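Local coordinates for putative xanthine dehydrogenase YAGS fad-binding subunit (Escherichia coli, PDB 5G5G), which carries the pterin cytosine dinucleotide and molybdenum site of a periplasmic aldehyde oxidase, where aldehydes are probably oxidised to carboxylic acids, at residues D159-F165 with N331-R337; L358-I363 with S699-N704; H433-A437 with A587-V591. All blocks are in the same frame, centred on the assembly; numbering follows the deposited sequence.

Interaction 1: D159-F165 with N331-R337; sequences DKNVGDF and NRHTGLR
D159 and R337 form the charged end of this contact. The guanidinium meets the carboxylate end-on with two nitrogens, NH1 to D159 OD1 at 2.8 Å and NH2 to D159 OD2 at 2.9 Å, and the two groups are nearly coplanar, 7° apart. R337 reaches back along its own strand because its chain bends at chi2 (-75°), and NH1 also donates to the backbone O of L336, which helps fix the rotation of the group. A water joins D159 OD1 to the backbone N of L336.

Among the polar side chains, N161 and H333 lie side by side on one face of the sheet. H333 ND1 donates to N161 OD1 at 2.8 Å with the oxygen in the ring plane, while NE2 is hydrogen-bonded to E305, whose carboxylate would probably favour a protonated imidazole; D159, not bonded to the ring nitrogens, is already matched by R337. Where the short strand ends, N331 OD1 takes the backbone N of D164 on a lone pair in its carbonyl plane, at 2.8 Å and almost straight (174°). D164, at the N-cap position of the helix that follows, accepts G167 N on its OD1. G163, just before D164, has a positive phi, and a side chain there would run into N331 OD1.

Apolar packing is modest. V162 CB lies 3.9 Å from R332 CG on the face away from H333, so that the valine rests on the aliphatic part of the arginine, and F165 CB approaches H333 CB at 4.2 Å.

Backbone bonds do the rest: K160 pairs with T334 and V162 with R332 through reciprocal N-H to O bonds, with N161 opposite H333 as the non-hydrogen-bonded pair. The arrangement is an antiparallel edge-strand pairing, in which strand 160-162 closes one side of a five-stranded mixed sheet.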
loop_
_atom_site.group_PDB
_atom_site.type_symbol
_atom_site.label_atom_id
_atom_site.label_comp_id
_atom_site.label_asym_id
_atom_site.label_seq_id
_atom_site.Cartn_x
_atom_site.Cartn_y
_atom_site.Cartn_z
ATOM N N ASP C 159 15.110 20.699 -24.664
ATOM C CA ASP C 159 15.040 19.378 -25.314
ATOM C C ASP C 159 16.464 18.973 -25.638
ATOM O O ASP C 159 17.328 19.855 -25.849
ATOM C CB ASP C 159 14.230 19.443 -26.618
ATOM C CG ASP C 159 12.721 19.668 -26.390
ATOM O OD1 ASP C 159 12.259 19.665 -25.217
ATOM O OD2 ASP C 159 11.979 19.880 -27.399
ATOM N N LYS C 160 16.691 17.685 -25.779
ATOM C CA LYS C 160 18.005 17.204 -26.127
ATOM C C LYS C 160 17.927 16.582 -27.522
ATOM O O LYS C 160 17.130 15.700 -27.751
ATOM C CB LYS C 160 18.460 16.212 -25.099
ATOM C CG LYS C 160 19.862 15.715 -25.325
ATOM C CD LYS C 160 20.075 14.488 -24.450
ATOM C CE LYS C 160 21.402 13.838 -24.721
ATOM N NZ LYS C 160 22.508 14.673 -24.139
ATOM N N ASN C 161 18.768 17.054 -28.428
ATOM C CA ASN C 161 18.782 16.589 -29.805
ATOM C C ASN C 161 20.159 16.116 -30.245
ATOM O O ASN C 161 21.117 16.761 -29.972
ATOM C CB ASN C 161 18.304 17.678 -30.752
ATOM C CG ASN C 161 16.859 18.061 -30.523
ATOM O OD1 ASN C 161 16.003 17.272 -30.678
ATOM N ND2 ASN C 161 16.628 19.264 -30.174
ATOM N N VAL C 162 20.192 14.985 -30.918
ATOM C CA VAL C 162 21.420 14.385 -31.380
ATOM C C VAL C 162 21.106 14.003 -32.855
ATOM O O VAL C 162 20.080 13.397 -33.155
ATOM C CB VAL C 162 21.753 13.106 -30.575
ATOM C CG1 VAL C 162 23.016 12.399 -31.081
ATOM C CG2 VAL C 162 21.871 13.390 -29.063
ATOM N N GLY C 163 22.023 14.296 -33.747
ATOM C CA GLY C 163 21.853 13.970 -35.167
ATOM C C GLY C 163 20.592 14.569 -35.755
ATOM O O GLY C 163 20.211 15.674 -35.408
ATOM N N ASP C 164 19.911 13.827 -36.620
ATOM C CA ASP C 164 18.745 14.321 -37.327
ATOM C C ASP C 164 17.603 13.319 -37.143
ATOM O O ASP C 164 17.423 12.439 -37.968
ATOM C CB ASP C 164 19.108 14.492 -38.780
ATOM C CG ASP C 164 17.943 14.909 -39.649
ATOM O OD1 ASP C 164 16.875 15.323 -39.172
ATOM O OD2 ASP C 164 18.118 14.776 -40.863
ATOM N N PHE C 165 16.860 13.457 -36.038
ATOM C CA PHE C 165 15.770 12.522 -35.751
ATOM C C PHE C 165 14.753 12.457 -36.905
ATOM O O PHE C 165 14.389 11.382 -37.360
ATOM C CB PHE C 165 15.042 12.790 -34.417
ATOM C CG PHE C 165 13.807 11.948 -34.324
ATOM C CD1 PHE C 165 13.925 10.606 -34.034
ATOM C CD2 PHE C 165 12.578 12.458 -34.749
ATOM C CE1 PHE C 165 12.827 9.767 -34.072
ATOM C CE2 PHE C 165 11.463 11.640 -34.812
ATOM C CZ PHE C 165 11.584 10.296 -34.481
ATOM N N ASN C 331 20.322 9.172 -33.985
ATOM C CA ASN C 331 19.449 10.311 -34.223
ATOM C C ASN C 331 18.362 10.284 -33.203
ATOM O O ASN C 331 17.582 9.323 -33.130
ATOM C CB ASN C 331 18.887 10.246 -35.652
ATOM C CG ASN C 331 19.978 10.140 -36.677
ATOM O OD1 ASN C 331 20.603 11.142 -37.029
ATOM N ND2 ASN C 331 20.271 8.929 -37.124
ATOM N N ARG C 332 18.386 11.292 -32.340
ATOM C CA ARG C 332 17.628 11.245 -31.094
ATOM C C ARG C 332 17.018 12.580 -30.726
ATOM O O ARG C 332 17.590 13.649 -30.969
ATOM C CB ARG C 332 18.558 10.825 -29.919
ATOM C CG ARG C 332 19.633 9.808 -30.295
ATOM C CD ARG C 332 20.529 9.456 -29.108
ATOM N NE ARG C 332 19.878 8.659 -28.076
ATOM C CZ ARG C 332 19.907 7.330 -27.939
ATOM N NH1 ARG C 332 20.570 6.593 -28.782
ATOM N NH2 ARG C 332 19.305 6.758 -26.911
ATOM N N HIS C 333 15.849 12.515 -30.129
ATOM C CA HIS C 333 15.211 13.698 -29.578
ATOM C C HIS C 333 14.483 13.316 -28.287
ATOM O O HIS C 333 13.738 12.309 -28.235
ATOM C CB HIS C 333 14.295 14.344 -30.615
ATOM C CG HIS C 333 13.256 15.240 -30.031
ATOM N ND1 HIS C 333 13.497 16.561 -29.750
ATOM C CD2 HIS C 333 11.978 15.002 -29.650
ATOM C CE1 HIS C 333 12.416 17.113 -29.221
ATOM N NE2 HIS C 333 11.485 16.179 -29.114
ATOM N N THR C 334 14.706 14.095 -27.226
ATOM C CA THR C 334 13.950 13.895 -26.006
ATOM C C THR C 334 13.508 15.227 -25.491
ATOM O O THR C 334 14.174 16.235 -25.681
ATOM C CB THR C 334 14.746 13.148 -24.901
ATOM O OG1 THR C 334 16.069 13.669 -24.818
ATOM C CG2 THR C 334 14.905 11.718 -25.183
ATOM N N GLY C 335 12.340 15.252 -24.862
ATOM C CA GLY C 335 11.810 16.479 -24.341
ATOM C C GLY C 335 10.743 16.292 -23.312
ATOM O O GLY C 335 9.928 15.370 -23.407
ATOM N N LEU C 336 10.742 17.183 -22.319
ATOM C CA LEU C 336 9.682 17.237 -21.315
ATOM C C LEU C 336 8.754 18.401 -21.569
ATOM O O LEU C 336 9.177 19.476 -22.034
ATOM C CB LEU C 336 10.248 17.341 -19.875
ATOM C CG LEU C 336 11.090 16.177 -19.382
ATOM C CD1 LEU C 336 11.649 16.501 -17.992
ATOM C CD2 LEU C 336 10.277 14.885 -19.400
ATOM N N ARG C 337 7.485 18.204 -21.217
ATOM C CA ARG C 337 6.470 19.246 -21.309
ATOM C C ARG C 337 5.726 19.268 -19.972
ATOM O O ARG C 337 5.207 18.233 -19.536
ATOM C CB ARG C 337 5.548 18.953 -22.461
ATOM C CG ARG C 337 6.269 18.761 -23.841
ATOM C CD ARG C 337 6.699 20.048 -24.367
ATOM N NE ARG C 337 7.366 19.854 -25.683
ATOM C CZ ARG C 337 8.666 19.612 -25.873
ATOM N NH1 ARG C 337 9.505 19.591 -24.852
ATOM N NH2 ARG C 337 9.141 19.525 -27.133
HETATM O O HOH W 1 12.921 19.091 -22.578
HETATM O O HOH W 2 17.891 12.989 -26.966
#

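Interaction 2: L358-I363 with S699-N704; sequences LMALEI and SAAIAN
A700 points its methyl group straight into the helix 354-372, where it sits as a knob in the hole formed by L358, M359, E362 and I363. Its CB comes to 3.5 Å from E362 CB and 3.6 Å from the carbonyl O of L358, so the small side chain rests on backbone as much as on side chains. M359 and A700 are accordingly the residues whose CA atoms come nearest, 4.8 Å apart.

On one flank of this knob M359 folds round S699. The methionine chain bends at chi3 (83°), and its CG and CE both meet S699 CB, the former at 3.6 Å; the serine hydroxyl is hydrogen-bonded to the carbonyl O of G633 in the helix 619-638. The short helical segments run in roughly the same direction, crossing at -41° with axes 8.4 Å apart, a close helix-helix packing consistent with the small alanines and serine at the interface; it joins the helix 354-372, which lies on strands 174-182 and 285-293, to the helix 698-710 near the end of the chain.

On the other flank I363 extends its CG1 branch over A703, CD1 reaching A703 CB at 3.8 Å. N704 crosses I363 at a slant, with OD1 set against the isoleucine CA and CG1, while its amide N turns to E362. That bond, ND2 to E362 O, is 3.1 Å long and nearly straight, but the donor stands well above the carbonyl plane. ND2 is also hydrogen-bonded to the carbonyl O of V435, so this buried amide nitrogen has two acceptors. E362 sends its carboxylate away from the interface, beyond the CB that touches A700, to a salt bridge with R380 and a hydrogen bond with Y327.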
loop_
_atom_site.group_PDB
_atom_site.type_symbol
_atom_site.label_atom_id
_atom_site.label_comp_id
_atom_site.label_asym_id
_atom_site.label_seq_id
_atom_site.Cartn_x
_atom_site.Cartn_y
_atom_site.Cartn_z
ATOM N N LEU C 358 9.947 3.880 -18.527
ATOM C CA LEU C 358 10.082 2.484 -18.986
ATOM C C LEU C 358 8.753 1.805 -19.148
ATOM O O LEU C 358 8.638 0.900 -19.978
ATOM C CB LEU C 358 10.980 1.680 -18.018
ATOM C CG LEU C 358 12.437 2.167 -18.029
ATOM C CD1 LEU C 358 13.142 1.679 -16.772
ATOM C CD2 LEU C 358 13.156 1.620 -19.252
ATOM N N MET C 359 7.736 2.227 -18.393
ATOM C CA MET C 359 6.378 1.673 -18.624
ATOM C C MET C 359 5.926 1.927 -20.088
ATOM O O MET C 359 5.265 1.074 -20.673
ATOM C CB MET C 359 5.363 2.251 -17.665
ATOM C CG MET C 359 5.427 1.633 -16.278
ATOM S SD MET C 359 4.545 2.512 -14.987
ATOM C CE MET C 359 2.900 1.890 -15.248
ATOM N N ALA C 360 6.344 3.048 -20.649
ATOM C CA ALA C 360 6.126 3.374 -22.062
ATOM C C ALA C 360 7.207 2.787 -22.992
ATOM O O ALA C 360 6.857 2.094 -23.953
ATOM C CB ALA C 360 6.016 4.868 -22.246
ATOM N N LEU C 361 8.483 3.132 -22.768
ATOM C CA LEU C 361 9.520 2.752 -23.681
ATOM C C LEU C 361 9.586 1.243 -23.924
ATOM O O LEU C 361 9.794 0.797 -25.079
ATOM C CB LEU C 361 10.906 3.275 -23.204
ATOM C CG LEU C 361 12.126 2.818 -23.970
ATOM C CD1 LEU C 361 12.028 3.369 -25.405
ATOM C CD2 LEU C 361 13.365 3.339 -23.273
ATOM N N GLU C 362 9.432 0.457 -22.856
ATOM C CA GLU C 362 9.609 -1.002 -22.950
ATOM C C GLU C 362 8.425 -1.728 -23.604
ATOM O O GLU C 362 8.598 -2.812 -24.146
ATOM C CB GLU C 362 9.969 -1.576 -21.566
ATOM C CG GLU C 362 11.306 -1.041 -21.093
ATOM C CD GLU C 362 12.465 -1.460 -22.009
ATOM O OE1 GLU C 362 12.650 -2.688 -22.193
ATOM O OE2 GLU C 362 13.216 -0.559 -22.536
ATOM N N ILE C 363 7.270 -1.074 -23.668
ATOM C CA ILE C 363 6.196 -1.562 -24.596
ATOM C C ILE C 363 6.567 -1.190 -26.027
ATOM O O ILE C 363 6.440 -2.021 -26.917
ATOM C CB ILE C 363 4.778 -1.022 -24.262
ATOM C CG1 ILE C 363 4.360 -1.427 -22.854
ATOM C CG2 ILE C 363 3.778 -1.487 -25.295
ATOM C CD1 ILE C 363 3.024 -0.851 -22.365
ATOM N N SER C 699 6.607 -3.200 -14.828
ATOM C CA SER C 699 5.231 -3.058 -15.288
ATOM C C SER C 699 5.135 -3.333 -16.793
ATOM O O SER C 699 4.164 -3.923 -17.263
ATOM C CB SER C 699 4.701 -1.650 -14.973
ATOM O OG SER C 699 4.711 -1.473 -13.572
ATOM N N ALA C 700 6.129 -2.872 -17.546
ATOM C CA ALA C 700 6.070 -3.148 -18.981
ATOM C C ALA C 700 6.284 -4.624 -19.280
ATOM O O ALA C 700 5.725 -5.151 -20.241
ATOM C CB ALA C 700 7.092 -2.357 -19.748
ATOM N N ALA C 701 7.143 -5.303 -18.522
ATOM C CA ALA C 701 7.266 -6.757 -18.725
ATOM C C ALA C 701 5.917 -7.442 -18.516
ATOM O O ALA C 701 5.544 -8.266 -19.318
ATOM C CB ALA C 701 8.303 -7.367 -17.828
ATOM N N ILE C 702 5.131 -7.009 -17.513
ATOM C CA ILE C 702 3.778 -7.532 -17.352
ATOM C C ILE C 702 2.848 -7.176 -18.541
ATOM O O ILE C 702 2.109 -8.022 -19.050
ATOM C CB ILE C 702 3.205 -7.043 -16.011
ATOM C CG1 ILE C 702 4.081 -7.613 -14.876
ATOM C CG2 ILE C 702 1.717 -7.420 -15.850
ATOM C CD1 ILE C 702 3.773 -6.940 -13.547
ATOM N N ALA C 703 2.840 -5.921 -18.944
ATOM C CA ALA C 703 2.068 -5.507 -20.119
ATOM C C ALA C 703 2.408 -6.320 -21.376
ATOM O O ALA C 703 1.495 -6.783 -22.070
ATOM C CB ALA C 703 2.274 -4.020 -20.411
ATOM N N ASN C 704 3.706 -6.525 -21.623
ATOM C CA ASN C 704 4.163 -7.275 -22.759
ATOM C C ASN C 704 3.705 -8.760 -22.657
ATOM O O ASN C 704 3.392 -9.385 -23.655
ATOM C CB ASN C 704 5.651 -7.157 -22.861
ATOM C CG ASN C 704 6.120 -5.739 -23.293
ATOM O OD1 ASN C 704 5.372 -4.958 -23.855
ATOM N ND2 ASN C 704 7.363 -5.458 -23.067
#

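Interaction 3: H433-A437 with A587-V591; sequences HGVAA and AGHFV
V435 and F590 stand side by side on one face of an antiparallel pair of central strands, 429-441 and 584-596, in a five-stranded mixed sheet of the molybdopterin-binding part of the chain. The valine takes the less common rotamer with CG1 wedged between backbone N and carbonyl carbon (chi1 61°), which swings CG2 over the phenyl ring. This methyl makes a CH-pi contact, 3.7 Å from the ring centroid of F590 and offset toward the rim, its closest ring atom being CE2 at 3.5 Å. In F590 CG lies anti to the carbonyl carbon, which lifts the ring from the sheet, and chi2 of 82° turns its face to V435; the same side is closed by helix 376-382, where V377 touches F590 and P376 touches V435. With an alanine in place of the phenylalanine, V435 CG2 would probably lose its aromatic partner and a gap would be likely to open beneath helix 376-382.

On the other face V591, H589 and A436 turn toward helix 698-710. V591 and A436 both pack on A701, and H589 meets V698, its CB lying 3.7 Å from the carbonyl O of A436. At the end of the pair H433 directs NE2 to the carboxylate of E592, while its CA approaches V591 O at 3.3 Å.

The strands are tied by two reciprocal backbone pairs, G434 with V591 and A436 with H589. In the second, H589 N donates to A436 O at 2.9 Å, nearly along the C=O axis, with an N-H...O angle of 172°.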
loop_
_atom_site.group_PDB
_atom_site.type_symbol
_atom_site.label_atom_id
_atom_site.label_comp_id
_atom_site.label_asym_id
_atom_site.label_seq_id
_atom_site.Cartn_x
_atom_site.Cartn_y
_atom_site.Cartn_z
ATOM N N HIS C 433 4.084 -14.725 -21.917
ATOM C CA HIS C 433 5.412 -14.435 -21.460
ATOM C C HIS C 433 5.849 -13.098 -22.019
ATOM O O HIS C 433 5.595 -12.815 -23.198
ATOM C CB HIS C 433 6.387 -15.545 -21.900
ATOM C CG HIS C 433 5.991 -16.901 -21.427
ATOM N ND1 HIS C 433 5.191 -17.744 -22.170
ATOM C CD2 HIS C 433 6.189 -17.521 -20.234
ATOM C CE1 HIS C 433 4.986 -18.863 -21.499
ATOM N NE2 HIS C 433 5.534 -18.730 -20.297
ATOM N N GLY C 434 6.427 -12.262 -21.168
ATOM C CA GLY C 434 6.912 -10.926 -21.539
ATOM C C GLY C 434 8.250 -10.608 -20.926
ATOM O O GLY C 434 8.624 -11.153 -19.877
ATOM N N VAL C 435 8.974 -9.695 -21.589
ATOM C CA VAL C 435 10.222 -9.213 -21.090
ATOM C C VAL C 435 10.304 -7.717 -21.198
ATOM O O VAL C 435 9.691 -7.117 -22.099
ATOM C CB VAL C 435 11.410 -9.856 -21.864
ATOM C CG1 VAL C 435 11.356 -9.493 -23.357
ATOM C CG2 VAL C 435 12.757 -9.513 -21.262
ATOM N N ALA C 436 11.098 -7.136 -20.301
ATOM C CA ALA C 436 11.482 -5.714 -20.405
ATOM C C ALA C 436 12.831 -5.490 -19.736
ATOM O O ALA C 436 13.235 -6.257 -18.827
ATOM C CB ALA C 436 10.437 -4.799 -19.771
ATOM N N ALA C 437 13.497 -4.401 -20.132
ATOM C CA ALA C 437 14.707 -3.929 -19.497
ATOM C C ALA C 437 14.375 -2.936 -18.386
ATOM O O ALA C 437 13.398 -2.190 -18.473
ATOM C CB ALA C 437 15.592 -3.244 -20.505
ATOM N N ALA C 587 18.715 -4.075 -15.383
ATOM C CA ALA C 587 17.974 -5.299 -15.088
ATOM C C ALA C 587 17.309 -5.879 -16.308
ATOM O O ALA C 587 17.036 -5.174 -17.282
ATOM C CB ALA C 587 16.893 -5.042 -14.020
ATOM N N GLY C 588 16.985 -7.156 -16.210
ATOM C CA GLY C 588 16.127 -7.826 -17.158
ATOM C C GLY C 588 14.996 -8.476 -16.371
ATOM O O GLY C 588 15.238 -9.226 -15.417
ATOM N N HIS C 589 13.769 -8.115 -16.723
ATOM C CA HIS C 589 12.561 -8.597 -16.091
ATOM C C HIS C 589 11.787 -9.500 -16.999
ATOM O O HIS C 589 11.488 -9.104 -18.146
ATOM C CB HIS C 589 11.662 -7.425 -15.736
ATOM C CG HIS C 589 12.190 -6.583 -14.630
ATOM N ND1 HIS C 589 12.269 -7.032 -13.329
ATOM C CD2 HIS C 589 12.733 -5.350 -14.638
ATOM C CE1 HIS C 589 12.791 -6.087 -12.577
ATOM N NE2 HIS C 589 13.092 -5.060 -13.347
ATOM N N PHE C 590 11.459 -10.698 -16.495
ATOM C CA PHE C 590 10.781 -11.755 -17.276
ATOM C C PHE C 590 9.546 -12.188 -16.502
ATOM O O PHE C 590 9.657 -12.460 -15.302
ATOM C CB PHE C 590 11.697 -12.978 -17.508
ATOM C CG PHE C 590 12.833 -12.718 -18.421
ATOM C CD1 PHE C 590 13.991 -12.111 -17.935
ATOM C CD2 PHE C 590 12.755 -13.038 -19.791
ATOM C CE1 PHE C 590 15.046 -11.840 -18.789
ATOM C CE2 PHE C 590 13.831 -12.824 -20.628
ATOM C CZ PHE C 590 14.981 -12.174 -20.135
ATOM N N VAL C 591 8.369 -12.144 -17.129
ATOM C CA VAL C 591 7.104 -12.414 -16.461
ATOM C C VAL C 591 6.240 -13.375 -17.244
ATOM O O VAL C 591 6.176 -13.300 -18.487
ATOM C CB VAL C 591 6.283 -11.097 -16.297
ATOM C CG1 VAL C 591 4.913 -11.398 -15.736
ATOM C CG2 VAL C 591 7.054 -10.103 -15.452
#

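Overall arrangement
The three contacts form successive layers. Interaction 1 edges the sheet that contains strand 331-340, and helix 354-372, which follows that strand, packs against strands 174-182 and 285-293 of the same sheet. Interaction 2 joins this helix to helix 698-710, which rests on the second sheet, that of interaction 3. The centres of interactions 1 and 2 are about 22 Å apart without touching; those of 2 and 3 are about 9 Å apart and in contact, E362 OE1 lying 2.8 Å from A437 N. Along the chain interaction 1 closes first, and interaction 3 is nested within the loop closed by interaction 2. The paired helices thus connect the beta-sheets of the two molybdopterin-binding regions.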